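Local coordinates for protein 5-Carboxyvanillate Decarboxylase (Novosphingobium aromaticivorans, PDB 4QRN) that probably decarboxylates 5-carboxyvanillate at a manganese site, as a carboxy-lyase of the amidohydrolase family, at residues A[310-323]-A[344-356]. Sequence-based numbering, arbitrary orientation.
Sequences NSGVAWEPAIKFCQ and DEVRAMDAMDMSA
Lys320 NZ donates a hydrogen bond to Asp353 O across the contact, at 2.8 Å. The ammonium group is tilted 32° from the carbonyl plane. The lysine chain is extended beyond CG, and this carries NZ from helix 316-326 to the 351-355 loop. A water makes a second polar link, donating to both Glu316 OE2 and Ala348 O. Another water joins Gly312 N to Glu345 OE1.

Between these links the contact is mostly apolar and rich in methionine, and Glu316 and Glu345 contribute CH2 groups. Met349 is bent at chi2 (-62°) and chi3 (89°), which brings its methyl against the backbone of Ala314, with CE 3.4 Å from Ala314 C. Its sulfur lies 3.4 Å from Ile319 CD1. Met352 SD reaches the same isoleucine methyl at 3.9 Å, and the two side chains cross at about a right angle. Met352 CG also packs on Glu316 CG. Farther along, Met354 CE comes within 3.5 Å of Gln323 OE1. Ala314 CB rests against the extended chain of Glu345, whose OE2 bonds to Gln340 and to Tyr273 of the second subunit.

Asn310 ND2 lies 3.8 Å from Met349 SD. It donates to Val313 O at 3.1 Å, from above the carbonyl plane, across the type II beta turn Asn310-Val313. Asn310 OD1 is held by Ala334 N. An alanine here would remove the amide, and would probably leave Ala334 N-H without its mate, Val313 O without this donor and a gap beside the Met349 sulfur.

The contact joins the segments that follow strands 306-309 and 331-332 of the amidohydrolase barrel. Ser311, in the same turn, bonds to the manganese ligand Glu41. This mostly apolar joint thus has its Asn310 and Glu345 end close to the metal ligands and its Lys320 end at the surface.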
loop_
_atom_site.group_PDB
_atom_site.type_symbol
_atom_site.label_atom_id
_atom_site.label_comp_id
_atom_site.label_asym_id
_atom_site.label_seq_id
_atom_site.Cartn_x
_atom_site.Cartn_y
_atom_site.Cartn_z
ATOM N N ASN A 310 -9.723 6.354 -10.975
ATOM C CA ASN A 310 -9.867 4.914 -10.756
ATOM C C ASN A 310 -9.098 4.065 -11.758
ATOM O O ASN A 310 -9.486 2.919 -11.994
ATOM C CB ASN A 310 -11.335 4.475 -10.765
ATOM C CG ASN A 310 -11.861 4.311 -12.162
ATOM O OD1 ASN A 310 -11.677 5.191 -12.992
ATOM N ND2 ASN A 310 -12.530 3.195 -12.432
ATOM N N SER A 311 -8.013 4.574 -12.344
ATOM C CA SER A 311 -7.277 3.751 -13.293
ATOM C C SER A 311 -6.959 2.384 -12.697
ATOM O O SER A 311 -6.502 2.289 -11.563
ATOM C CB SER A 311 -5.993 4.442 -13.751
ATOM O OG SER A 311 -5.266 4.880 -12.615
ATOM N N GLY A 312 -7.236 1.323 -13.453
ATOM C CA GLY A 312 -6.970 -0.024 -13.009
ATOM C C GLY A 312 -7.895 -0.578 -11.942
ATOM O O GLY A 312 -7.699 -1.733 -11.511
ATOM N N VAL A 313 -8.882 0.213 -11.511
ATOM C CA VAL A 313 -9.728 -0.161 -10.382
ATOM C C VAL A 313 -11.181 0.067 -10.799
ATOM O O VAL A 313 -11.846 1.031 -10.384
ATOM C CB VAL A 313 -9.347 0.597 -9.100
ATOM C CG1 VAL A 313 -10.215 0.110 -7.934
ATOM C CG2 VAL A 313 -7.879 0.351 -8.769
ATOM N N ALA A 314 -11.681 -0.822 -11.667
ATOM C CA ALA A 314 -13.057 -0.743 -12.172
ATOM C C ALA A 314 -13.908 -1.545 -11.188
ATOM O O ALA A 314 -14.430 -2.619 -11.490
ATOM C CB ALA A 314 -13.131 -1.272 -13.597
ATOM N N TRP A 315 -14.035 -1.011 -9.970
ATOM C CA TRP A 315 -14.518 -1.802 -8.836
ATOM C C TRP A 315 -15.323 -0.894 -7.917
ATOM O O TRP A 315 -14.782 -0.020 -7.240
ATOM C CB TRP A 315 -13.340 -2.465 -8.113
ATOM C CG TRP A 315 -13.752 -3.486 -7.104
ATOM C CD1 TRP A 315 -14.811 -4.352 -7.183
ATOM C CD2 TRP A 315 -13.099 -3.757 -5.861
ATOM N NE1 TRP A 315 -14.852 -5.148 -6.056
ATOM C CE2 TRP A 315 -13.806 -4.808 -5.231
ATOM C CE3 TRP A 315 -11.964 -3.234 -5.234
ATOM C CZ2 TRP A 315 -13.420 -5.321 -3.992
ATOM C CZ3 TRP A 315 -11.574 -3.750 -4.032
ATOM C CH2 TRP A 315 -12.308 -4.768 -3.408
ATOM N N GLU A 316 -16.631 -1.100 -7.928
ATOM C CA GLU A 316 -17.567 -0.189 -7.252
ATOM C C GLU A 316 -17.254 0.045 -5.756
ATOM O O GLU A 316 -17.311 1.195 -5.319
ATOM C CB GLU A 316 -19.013 -0.700 -7.413
ATOM C CG GLU A 316 -19.409 -1.050 -8.828
ATOM C CD GLU A 316 -19.197 -2.513 -9.268
ATOM O OE1 GLU A 316 -18.168 -3.199 -8.929
ATOM O OE2 GLU A 316 -20.100 -2.953 -10.027
ATOM N N PRO A 317 -16.962 -1.017 -4.966
ATOM C CA PRO A 317 -16.743 -0.741 -3.535
ATOM C C PRO A 317 -15.606 0.248 -3.304
ATOM O O PRO A 317 -15.684 1.099 -2.407
ATOM C CB PRO A 317 -16.407 -2.131 -2.960
ATOM C CG PRO A 317 -16.959 -3.107 -3.907
ATOM C CD PRO A 317 -16.962 -2.466 -5.265
ATOM N N ALA A 318 -14.527 0.109 -4.069
ATOM C CA ALA A 318 -13.377 0.979 -3.881
ATOM C C ALA A 318 -13.658 2.394 -4.382
ATOM O O ALA A 318 -13.269 3.372 -3.733
ATOM C CB ALA A 318 -12.154 0.411 -4.547
ATOM N N ILE A 319 -14.339 2.512 -5.515
ATOM C CA ILE A 319 -14.700 3.829 -6.025
ATOM C C ILE A 319 -15.582 4.551 -5.010
ATOM O O ILE A 319 -15.352 5.717 -4.696
ATOM C CB ILE A 319 -15.411 3.715 -7.390
ATOM C CG1 ILE A 319 -14.431 3.167 -8.431
ATOM C CG2 ILE A 319 -15.967 5.057 -7.804
ATOM C CD1 ILE A 319 -15.133 2.688 -9.681
ATOM N N LYS A 320 -16.606 3.863 -4.514
ATOM C CA LYS A 320 -17.521 4.495 -3.578
ATOM C C LYS A 320 -16.824 4.872 -2.278
ATOM O O LYS A 320 -17.118 5.918 -1.694
ATOM C CB LYS A 320 -18.723 3.590 -3.307
ATOM C CG LYS A 320 -19.710 3.538 -4.462
ATOM C CD LYS A 320 -20.904 2.649 -4.155
ATOM C CE LYS A 320 -22.009 2.814 -5.196
ATOM N NZ LYS A 320 -23.158 1.895 -4.882
ATOM N N PHE A 321 -15.929 4.017 -1.807
ATOM C CA PHE A 321 -15.181 4.309 -0.585
ATOM C C PHE A 321 -14.399 5.603 -0.773
ATOM O O PHE A 321 -14.410 6.522 0.052
ATOM C CB PHE A 321 -14.234 3.145 -0.274
ATOM C CG PHE A 321 -13.394 3.371 0.956
ATOM C CD1 PHE A 321 -12.210 4.083 0.865
ATOM C CD2 PHE A 321 -13.778 2.878 2.189
ATOM C CE1 PHE A 321 -11.421 4.311 1.987
ATOM C CE2 PHE A 321 -13.008 3.122 3.311
ATOM C CZ PHE A 321 -11.824 3.840 3.208
ATOM N N CYS A 322 -13.719 5.678 -1.907
ATOM C CA CYS A 322 -12.876 6.815 -2.178
ATOM C C CYS A 322 -13.736 8.097 -2.355
ATOM O O CYS A 322 -13.348 9.176 -1.906
ATOM C CB CYS A 322 -12.045 6.482 -3.412
ATOM S SG CYS A 322 -10.654 7.534 -3.708
ATOM N N GLN A 323 -14.889 7.974 -3.012
ATOM C CA GLN A 323 -15.791 9.115 -3.150
ATOM C C GLN A 323 -16.232 9.622 -1.780
ATOM O O GLN A 323 -16.364 10.825 -1.562
ATOM C CB GLN A 323 -17.040 8.750 -3.967
ATOM C CG GLN A 323 -16.747 8.599 -5.450
ATOM C CD GLN A 323 -17.950 8.033 -6.203
ATOM O OE1 GLN A 323 -18.663 7.177 -5.681
ATOM N NE2 GLN A 323 -18.184 8.515 -7.431
ATOM N N ASP A 344 -15.544 -4.647 -20.924
ATOM C CA ASP A 344 -16.424 -5.018 -19.818
ATOM C C ASP A 344 -16.243 -4.111 -18.604
ATOM O O ASP A 344 -17.181 -3.969 -17.818
ATOM C CB ASP A 344 -16.206 -6.481 -19.412
ATOM C CG ASP A 344 -16.898 -7.460 -20.322
ATOM O OD1 ASP A 344 -17.834 -7.086 -21.046
ATOM O OD2 ASP A 344 -16.524 -8.639 -20.257
ATOM N N GLU A 345 -15.073 -3.511 -18.414
ATOM C CA GLU A 345 -14.901 -2.564 -17.302
ATOM C C GLU A 345 -15.747 -1.321 -17.541
ATOM O O GLU A 345 -16.356 -0.818 -16.602
ATOM C CB GLU A 345 -13.426 -2.216 -17.109
ATOM C CG GLU A 345 -12.657 -3.361 -16.499
ATOM C CD GLU A 345 -11.199 -3.057 -16.190
ATOM O OE1 GLU A 345 -10.668 -2.007 -16.626
ATOM O OE2 GLU A 345 -10.602 -3.911 -15.487
ATOM N N VAL A 346 -15.761 -0.817 -18.769
ATOM C CA VAL A 346 -16.581 0.344 -19.062
ATOM C C VAL A 346 -18.048 0.007 -18.786
ATOM O O VAL A 346 -18.772 0.802 -18.197
ATOM C CB VAL A 346 -16.395 0.842 -20.513
ATOM C CG1 VAL A 346 -17.171 2.136 -20.709
ATOM C CG2 VAL A 346 -14.907 1.063 -20.823
ATOM N N ARG A 347 -18.497 -1.185 -19.204
ATOM C CA ARG A 347 -19.870 -1.585 -18.961
ATOM C C ARG A 347 -20.184 -1.621 -17.474
ATOM O O ARG A 347 -21.274 -1.202 -17.043
ATOM C CB ARG A 347 -20.162 -2.941 -19.609
ATOM C CG ARG A 347 -20.008 -2.906 -21.099
ATOM C CD ARG A 347 -20.442 -4.227 -21.783
ATOM N NE ARG A 347 -20.215 -4.107 -23.231
ATOM C CZ ARG A 347 -19.179 -4.622 -23.894
ATOM N NH1 ARG A 347 -18.278 -5.396 -23.300
ATOM N NH2 ARG A 347 -19.053 -4.375 -25.184
ATOM N N ALA A 348 -19.276 -2.161 -16.682
ATOM C CA ALA A 348 -19.511 -2.228 -15.245
ATOM C C ALA A 348 -19.615 -0.822 -14.660
ATOM O O ALA A 348 -20.469 -0.554 -13.809
ATOM C CB ALA A 348 -18.409 -3.013 -14.557
ATOM N N MET A 349 -18.743 0.073 -15.094
ATOM C CA MET A 349 -18.764 1.443 -14.585
ATOM C C MET A 349 -20.063 2.150 -14.973
ATOM O O MET A 349 -20.658 2.858 -14.155
ATOM C CB MET A 349 -17.522 2.215 -15.064
ATOM C CG MET A 349 -16.189 1.630 -14.578
ATOM S SD MET A 349 -16.010 1.638 -12.778
ATOM C CE MET A 349 -16.710 0.065 -12.297
ATOM N N ASP A 350 -20.508 1.950 -16.210
ATOM C CA ASP A 350 -21.754 2.565 -16.662
ATOM C C ASP A 350 -22.930 2.134 -15.794
ATOM O O ASP A 350 -23.905 2.885 -15.672
ATOM C CB ASP A 350 -22.071 2.111 -18.088
ATOM C CG ASP A 350 -21.285 2.807 -19.184
ATOM O OD1 ASP A 350 -20.690 3.896 -18.997
ATOM O OD2 ASP A 350 -21.332 2.243 -20.295
ATOM N N ALA A 351 -22.873 0.915 -15.247
ATOM C CA ALA A 351 -24.025 0.291 -14.586
ATOM C C ALA A 351 -23.931 0.274 -13.065
ATOM O O ALA A 351 -24.686 -0.432 -12.398
ATOM C CB ALA A 351 -24.221 -1.118 -15.151
ATOM N N MET A 352 -23.034 1.093 -12.512
ATOM C CA MET A 352 -22.911 1.147 -11.058
ATOM C C MET A 352 -24.198 1.688 -10.441
ATOM O O MET A 352 -24.915 2.491 -11.036
ATOM C CB MET A 352 -21.749 2.038 -10.639
ATOM C CG MET A 352 -20.409 1.442 -11.010
ATOM S SD MET A 352 -18.990 2.300 -10.256
ATOM C CE MET A 352 -18.879 3.795 -11.250
ATOM N N ASP A 353 -24.461 1.256 -9.206
ATOM C CA ASP A 353 -25.623 1.726 -8.449
ATOM C C ASP A 353 -25.255 3.050 -7.799
ATOM O O ASP A 353 -24.941 3.132 -6.614
ATOM C CB ASP A 353 -26.054 0.686 -7.430
ATOM C CG ASP A 353 -27.290 1.092 -6.680
ATOM O OD1 ASP A 353 -27.973 2.039 -7.093
ATOM O OD2 ASP A 353 -27.603 0.456 -5.655
ATOM N N MET A 354 -25.290 4.081 -8.639
ATOM C CA MET A 354 -24.794 5.400 -8.336
ATOM C C MET A 354 -25.727 6.370 -9.054
ATOM O O MET A 354 -26.155 6.100 -10.172
ATOM C CB MET A 354 -23.359 5.443 -8.874
ATOM C CG MET A 354 -22.620 6.677 -8.644
ATOM S SD MET A 354 -20.935 6.562 -9.301
ATOM C CE MET A 354 -20.110 5.390 -8.267
ATOM N N SER A 355 -26.068 7.482 -8.406
ATOM C CA SER A 355 -26.999 8.417 -9.016
ATOM C C SER A 355 -26.477 8.929 -10.354
ATOM O O SER A 355 -25.266 8.982 -10.596
ATOM C CB SER A 355 -27.254 9.605 -8.102
ATOM O OG SER A 355 -26.148 10.488 -8.090
ATOM N N ALA A 356 -27.397 9.329 -11.215
ATOM C CA ALA A 356 -27.017 9.924 -12.490
ATOM C C ALA A 356 -26.112 11.130 -12.288
ATOM O O ALA A 356 -25.137 11.325 -13.014
ATOM C CB ALA A 356 -28.276 10.300 -13.288
HETATM O O HOH W 1 -9.006 0.303 -15.805
HETATM O O HOH W 2 -21.815 -2.088 -11.955
#